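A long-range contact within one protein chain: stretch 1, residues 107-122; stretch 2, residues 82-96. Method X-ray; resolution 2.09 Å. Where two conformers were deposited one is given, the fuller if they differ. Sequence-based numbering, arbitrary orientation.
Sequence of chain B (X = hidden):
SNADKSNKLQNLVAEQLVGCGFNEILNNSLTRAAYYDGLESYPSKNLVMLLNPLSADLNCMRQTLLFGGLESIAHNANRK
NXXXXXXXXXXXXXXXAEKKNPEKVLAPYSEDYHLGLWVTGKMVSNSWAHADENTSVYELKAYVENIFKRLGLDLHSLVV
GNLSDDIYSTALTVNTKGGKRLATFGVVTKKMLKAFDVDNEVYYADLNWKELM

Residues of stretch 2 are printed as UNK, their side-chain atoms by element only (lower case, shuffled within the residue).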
# COMPACT_ATOMS: atom_id res chain seq x y z
N ALA B 107 48.89 -0.54 -13.16
CA ALA B 107 47.46 -0.47 -13.44
C ALA B 107 46.76 0.69 -12.70
O ALA B 107 46.06 0.47 -11.72
CB ALA B 107 46.80 -1.82 -13.08
N PRO B 108 46.95 1.94 -13.19
CA PRO B 108 46.42 3.11 -12.47
C PRO B 108 44.92 3.34 -12.57
O PRO B 108 44.39 4.09 -11.77
CB PRO B 108 47.17 4.28 -13.11
CG PRO B 108 47.45 3.81 -14.49
CD PRO B 108 47.73 2.34 -14.38
N TYR B 109 44.26 2.71 -13.54
CA TYR B 109 42.82 2.83 -13.76
C TYR B 109 42.09 1.63 -13.18
O TYR B 109 42.41 0.49 -13.51
CB TYR B 109 42.51 2.93 -15.26
CG TYR B 109 43.16 4.10 -15.96
CD1 TYR B 109 43.00 5.38 -15.48
CD2 TYR B 109 43.94 3.91 -17.11
CE1 TYR B 109 43.58 6.45 -16.11
CE2 TYR B 109 44.53 4.98 -17.76
CZ TYR B 109 44.34 6.25 -17.25
OH TYR B 109 44.89 7.34 -17.86
N SER B 110 41.13 1.90 -12.32
CA SER B 110 40.34 0.85 -11.70
C SER B 110 38.85 1.21 -11.77
O SER B 110 38.48 2.36 -12.05
CB SER B 110 40.76 0.69 -10.23
OG SER B 110 40.45 1.88 -9.52
N GLU B 111 38.01 0.21 -11.50
CA GLU B 111 36.59 0.38 -11.52
C GLU B 111 35.99 -0.30 -10.30
O GLU B 111 36.57 -1.26 -9.78
CB GLU B 111 36.01 -0.25 -12.79
CG GLU B 111 35.99 -1.77 -12.79
CD GLU B 111 35.69 -2.35 -14.17
OE1 GLU B 111 34.49 -2.63 -14.44
OE2 GLU B 111 36.67 -2.54 -14.95
N ASP B 112 34.86 0.23 -9.84
CA ASP B 112 34.07 -0.35 -8.74
C ASP B 112 32.61 -0.13 -9.02
O ASP B 112 32.25 0.67 -9.85
CB ASP B 112 34.42 0.12 -7.29
CG ASP B 112 34.37 1.65 -7.09
OD1 ASP B 112 34.71 2.09 -5.97
OD2 ASP B 112 33.99 2.41 -8.00
N TYR B 113 31.77 -0.87 -8.32
CA TYR B 113 30.38 -0.95 -8.64
C TYR B 113 29.62 -0.28 -7.52
O TYR B 113 29.91 -0.53 -6.36
CB TYR B 113 30.02 -2.43 -8.74
CG TYR B 113 28.69 -2.73 -9.40
CD1 TYR B 113 28.45 -2.35 -10.73
CD2 TYR B 113 27.71 -3.43 -8.72
CE1 TYR B 113 27.23 -2.66 -11.35
CE2 TYR B 113 26.49 -3.74 -9.32
CZ TYR B 113 26.26 -3.35 -10.63
OH TYR B 113 25.07 -3.67 -11.25
N HIS B 114 28.65 0.56 -7.88
CA HIS B 114 27.89 1.32 -6.89
C HIS B 114 26.39 1.17 -7.08
O HIS B 114 25.93 0.90 -8.18
CB HIS B 114 28.24 2.81 -6.96
CG HIS B 114 29.66 3.09 -6.58
ND1 HIS B 114 30.02 3.57 -5.34
CD2 HIS B 114 30.82 2.93 -7.27
CE1 HIS B 114 31.34 3.69 -5.28
NE2 HIS B 114 31.85 3.30 -6.44
N LEU B 115 25.66 1.35 -5.99
CA LEU B 115 24.24 1.58 -6.05
C LEU B 115 23.97 3.02 -5.58
O LEU B 115 24.31 3.40 -4.44
CB LEU B 115 23.51 0.56 -5.16
CG LEU B 115 22.01 0.80 -4.91
CD1 LEU B 115 21.17 0.78 -6.21
CD2 LEU B 115 21.44 -0.21 -3.86
N GLY B 116 23.37 3.84 -6.44
CA GLY B 116 22.96 5.17 -5.99
C GLY B 116 21.46 5.24 -5.80
O GLY B 116 20.71 4.62 -6.54
N LEU B 117 21.03 6.01 -4.80
CA LEU B 117 19.62 6.33 -4.58
C LEU B 117 19.49 7.83 -4.50
O LEU B 117 20.29 8.48 -3.84
CB LEU B 117 19.13 5.83 -3.21
CG LEU B 117 19.42 4.41 -2.74
CD1 LEU B 117 18.73 4.19 -1.37
CD2 LEU B 117 18.97 3.41 -3.75
N TRP B 118 18.43 8.34 -5.14
CA TRP B 118 18.07 9.74 -5.10
C TRP B 118 16.62 9.88 -4.73
O TRP B 118 15.74 9.28 -5.35
CB TRP B 118 18.23 10.38 -6.47
CG TRP B 118 19.63 10.41 -7.02
CD1 TRP B 118 20.50 11.48 -7.02
CD2 TRP B 118 20.29 9.34 -7.71
NE1 TRP B 118 21.67 11.13 -7.69
CE2 TRP B 118 21.57 9.82 -8.11
CE3 TRP B 118 19.93 8.01 -8.03
CZ2 TRP B 118 22.49 9.03 -8.81
CZ3 TRP B 118 20.83 7.23 -8.76
CH2 TRP B 118 22.10 7.74 -9.14
N VAL B 119 16.34 10.72 -3.74
CA VAL B 119 14.94 10.96 -3.39
C VAL B 119 14.74 12.46 -3.33
O VAL B 119 15.44 13.13 -2.60
CB VAL B 119 14.58 10.38 -2.00
CG1 VAL B 119 13.13 10.84 -1.58
CG2 VAL B 119 14.76 8.85 -1.95
N THR B 120 13.76 12.99 -4.08
CA THR B 120 13.52 14.44 -4.02
C THR B 120 12.58 14.79 -2.87
O THR B 120 11.81 13.95 -2.38
CB THR B 120 12.99 15.05 -5.36
OG1 THR B 120 11.71 14.50 -5.67
CG2 THR B 120 13.93 14.74 -6.49
N GLY B 121 12.68 16.03 -2.42
CA GLY B 121 11.86 16.50 -1.33
C GLY B 121 11.17 17.79 -1.70
O GLY B 121 10.73 17.96 -2.85
N LYS B 122 11.09 18.70 -0.74
CA LYS B 122 10.35 19.92 -0.91
C LYS B 122 11.09 20.83 -1.84
O LYS B 122 12.31 20.72 -2.01
CB LYS B 122 10.19 20.65 0.42
CG LYS B 122 11.52 21.12 1.02
CD LYS B 122 11.35 21.93 2.31
CE LYS B 122 11.08 21.05 3.51
NZ LYS B 122 12.25 20.24 3.91
N UNK B 82 4.38 14.75 -6.84
CA UNK B 82 5.09 13.55 -6.41
C UNK B 82 6.61 13.70 -6.27
O UNK B 82 7.28 14.36 -7.06
c UNK B 82 4.77 12.37 -7.34
N UNK B 83 7.14 13.06 -5.24
CA UNK B 83 8.58 12.94 -5.08
C UNK B 83 9.09 12.03 -6.19
O UNK B 83 8.42 11.07 -6.57
o UNK B 83 8.22 12.67 -1.45
c UNK B 83 8.51 13.21 -2.52
c UNK B 83 8.90 12.31 -3.71
o UNK B 83 8.50 14.46 -2.66
N UNK B 84 10.27 12.32 -6.73
CA UNK B 84 10.97 11.39 -7.59
C UNK B 84 11.83 10.51 -6.71
O UNK B 84 12.50 11.01 -5.82
c UNK B 84 10.10 12.35 -10.37
c UNK B 84 11.87 12.12 -8.56
c UNK B 84 12.32 13.57 -10.47
c UNK B 84 11.21 13.06 -9.55
N UNK B 85 11.78 9.20 -6.96
CA UNK B 85 12.65 8.25 -6.29
C UNK B 85 13.32 7.36 -7.30
O UNK B 85 12.67 6.53 -7.94
n UNK B 85 8.50 7.77 -2.69
c UNK B 85 10.83 7.40 -3.04
c UNK B 85 11.86 7.40 -5.30
c UNK B 85 9.49 6.79 -3.17
c UNK B 85 11.16 8.22 -4.26
N UNK B 86 14.64 7.53 -7.42
CA UNK B 86 15.42 6.85 -8.42
C UNK B 86 16.52 6.00 -7.80
O UNK B 86 17.04 6.32 -6.73
c UNK B 86 14.02 8.10 -10.72
c UNK B 86 15.48 9.98 -10.52
c UNK B 86 15.17 8.67 -10.19
c UNK B 86 16.11 7.88 -9.33
c UNK B 86 13.48 10.17 -11.86
c UNK B 86 14.64 10.73 -11.35
c UNK B 86 13.16 8.85 -11.56
N UNK B 87 16.89 4.93 -8.50
CA UNK B 87 18.08 4.20 -8.13
C UNK B 87 18.84 3.76 -9.37
O UNK B 87 18.25 3.60 -10.44
c UNK B 87 17.78 3.01 -7.19
c UNK B 87 17.81 0.79 -8.34
c UNK B 87 15.03 0.73 -8.51
c UNK B 87 15.68 1.81 -7.90
c UNK B 87 15.77 -0.33 -9.03
c UNK B 87 17.17 -0.30 -8.94
c UNK B 87 17.08 1.86 -7.84
N UNK B 88 20.15 3.57 -9.22
CA UNK B 88 20.96 3.15 -10.33
C UNK B 88 22.07 2.26 -9.83
O UNK B 88 22.70 2.59 -8.84
o UNK B 88 22.68 6.30 -12.59
c UNK B 88 22.95 5.15 -13.04
c UNK B 88 21.52 4.35 -11.09
c UNK B 88 22.51 3.96 -12.20
o UNK B 88 23.54 4.93 -14.13
N UNK B 89 22.24 1.11 -10.48
CA UNK B 89 23.45 0.32 -10.33
C UNK B 89 24.41 0.66 -11.46
O UNK B 89 24.01 0.69 -12.63
c UNK B 89 23.14 -2.22 -8.18
c UNK B 89 21.05 -1.75 -9.21
c UNK B 89 22.43 -1.71 -9.24
c UNK B 89 23.14 -1.16 -10.42
c UNK B 89 22.50 -2.73 -7.07
c UNK B 89 21.12 -2.77 -7.02
c UNK B 89 20.38 -2.27 -8.10
N UNK B 90 25.67 0.90 -11.14
CA UNK B 90 26.63 1.20 -12.18
C UNK B 90 28.07 1.20 -11.72
O UNK B 90 28.35 1.35 -10.52
N UNK B 91 28.98 1.01 -12.67
CA UNK B 91 30.40 1.17 -12.39
C UNK B 91 30.80 2.62 -12.38
O UNK B 91 30.27 3.42 -13.17
o UNK B 91 30.83 -1.71 -14.34
c UNK B 91 31.14 -1.07 -13.36
c UNK B 91 31.24 0.47 -13.45
n UNK B 91 31.42 -1.64 -12.20
N UNK B 92 31.74 2.94 -11.48
CA UNK B 92 32.50 4.18 -11.50
C UNK B 92 33.96 3.83 -11.67
O UNK B 92 34.35 2.70 -11.50
c UNK B 92 32.30 4.98 -10.20
s UNK B 92 30.64 5.59 -10.09
N UNK B 93 34.77 4.83 -12.01
CA UNK B 93 36.13 4.65 -12.44
C UNK B 93 37.04 5.66 -11.73
O UNK B 93 36.64 6.79 -11.46
c UNK B 93 35.76 2.54 -14.99
c UNK B 93 33.62 1.95 -15.89
o UNK B 93 32.81 1.02 -16.50
c UNK B 93 36.22 4.80 -13.97
c UNK B 93 33.99 4.14 -14.95
c UNK B 93 33.14 3.22 -15.57
c UNK B 93 35.31 3.82 -14.67
c UNK B 93 34.93 1.61 -15.60
N UNK B 94 38.27 5.24 -11.48
CA UNK B 94 39.23 5.95 -10.65
C UNK B 94 40.62 5.83 -11.25
O UNK B 94 41.02 4.77 -11.77
c UNK B 94 40.89 7.36 -6.68
c UNK B 94 40.17 6.00 -8.26
c UNK B 94 41.47 5.69 -7.98
n UNK B 94 39.84 7.05 -7.42
c UNK B 94 39.19 5.38 -9.22
n UNK B 94 41.89 6.57 -7.01
N UNK B 95 41.34 6.94 -11.22
CA UNK B 95 42.74 6.97 -11.64
C UNK B 95 43.58 7.23 -10.40
O UNK B 95 43.38 8.22 -9.70
c UNK B 95 44.89 9.72 -12.58
c UNK B 95 47.15 9.13 -13.25
c UNK B 95 42.97 8.07 -12.69
c UNK B 95 45.34 7.50 -13.38
c UNK B 95 44.43 8.43 -12.88
c UNK B 95 46.71 7.84 -13.56
c UNK B 95 46.24 10.07 -12.76
N UNK B 96 44.51 6.31 -10.12
CA UNK B 96 45.45 6.48 -9.05
C UNK B 96 46.85 6.22 -9.58
O UNK B 96 47.68 7.12 -9.61
c UNK B 96 46.19 5.46 -6.85
o UNK B 96 46.11 4.54 -6.01
o UNK B 96 47.11 6.31 -6.83
c UNK B 96 45.12 5.50 -7.93
O HOH W 1 9.82 16.15 -4.35
O HOH W 2 10.83 13.15 0.13

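Position 82 carries one side-chain carbon, which points away from stretch 1: Ala82. Position 83 has two carbons, the second bearing two oxygens, so it is an acid with a one-carbon stem, Asp83. Its OD1 accepts from a water 2.7 Å away, and that water accepts from Thr120 OG1 at 2.8 Å. Position 84 has four carbons forked at the second, Leu84; its N donates to Thr120 OG1 (2.8 Å), and Thr120 N donates back to Leu84 O (2.9 Å).

Position 85 is four carbons in a row ending in nitrogen, Lys85, whose CG lies 4.2 Å from Val119 CG1 while its end leads away. Position 86 shows one carbon and a six-carbon ring without oxygen: Phe86, its CB 4.0 Å from Trp118 CE3. Position 87 has the same atoms, hence Phe87; its CB meets Leu117 CD2 at 3.7 Å. Position 88 has three carbons, the third carrying two oxygens, one carbon longer than Asp83: Glu88, its CB 3.8 Å from Trp118 CZ3.

Position 89 is again an all-carbon six-membered ring, Phe89. Leu115 CD1 sits 3.6 Å from the ring centroid, 12° off the normal, a CH-pi contact over the face. Position 90 has no side-chain atoms, so it is Gly90. Position 91 ends in a carbon bearing one oxygen and one nitrogen, the amide Asn91; its ND2 makes a weak hydrogen bond to Asp112 O (3.4 Å).

Position 92 is one carbon and a sulfur, Cys92, with CB 3.9 Å from His114 CD2. Position 93 is a six-carbon ring bearing oxygen, Tyr93, whose CE1 lies 3.5 Å from Glu111 CB. Position 94 has a five-membered ring of three carbons and two nitrogens, His94, its CB 3.7 Å from Ser110 OG. Position 95 is a six-carbon ring without oxygen, Phe95, paired obliquely with the Tyr109 ring (planes at 44°). Position 96 repeats the two-carbon acid, Asp96; its N donates to Pro108 O (2.8 Å).

The contact is an antiparallel strand pair, the axes at 146°. Reciprocal hydrogen bonds recur at every second residue: Trp118 N to Phe86 O is 2.9 Å, and His114 N to Gly90 O is 2.8 Å. The intervening non-hydrogen-bonded pairs come closer, 4.4 Å between the CA atoms of Leu117 and Phe87. Side chains therefore alternate between faces: Leu115, Leu117, Phe87 and Phe89 pack on one, while Trp118, Phe86 and Glu88 occupy the other. Together the stretches bury 1334 Å².

Stretch 2, residues 82-96: ADLKFFEFGNCYHFD
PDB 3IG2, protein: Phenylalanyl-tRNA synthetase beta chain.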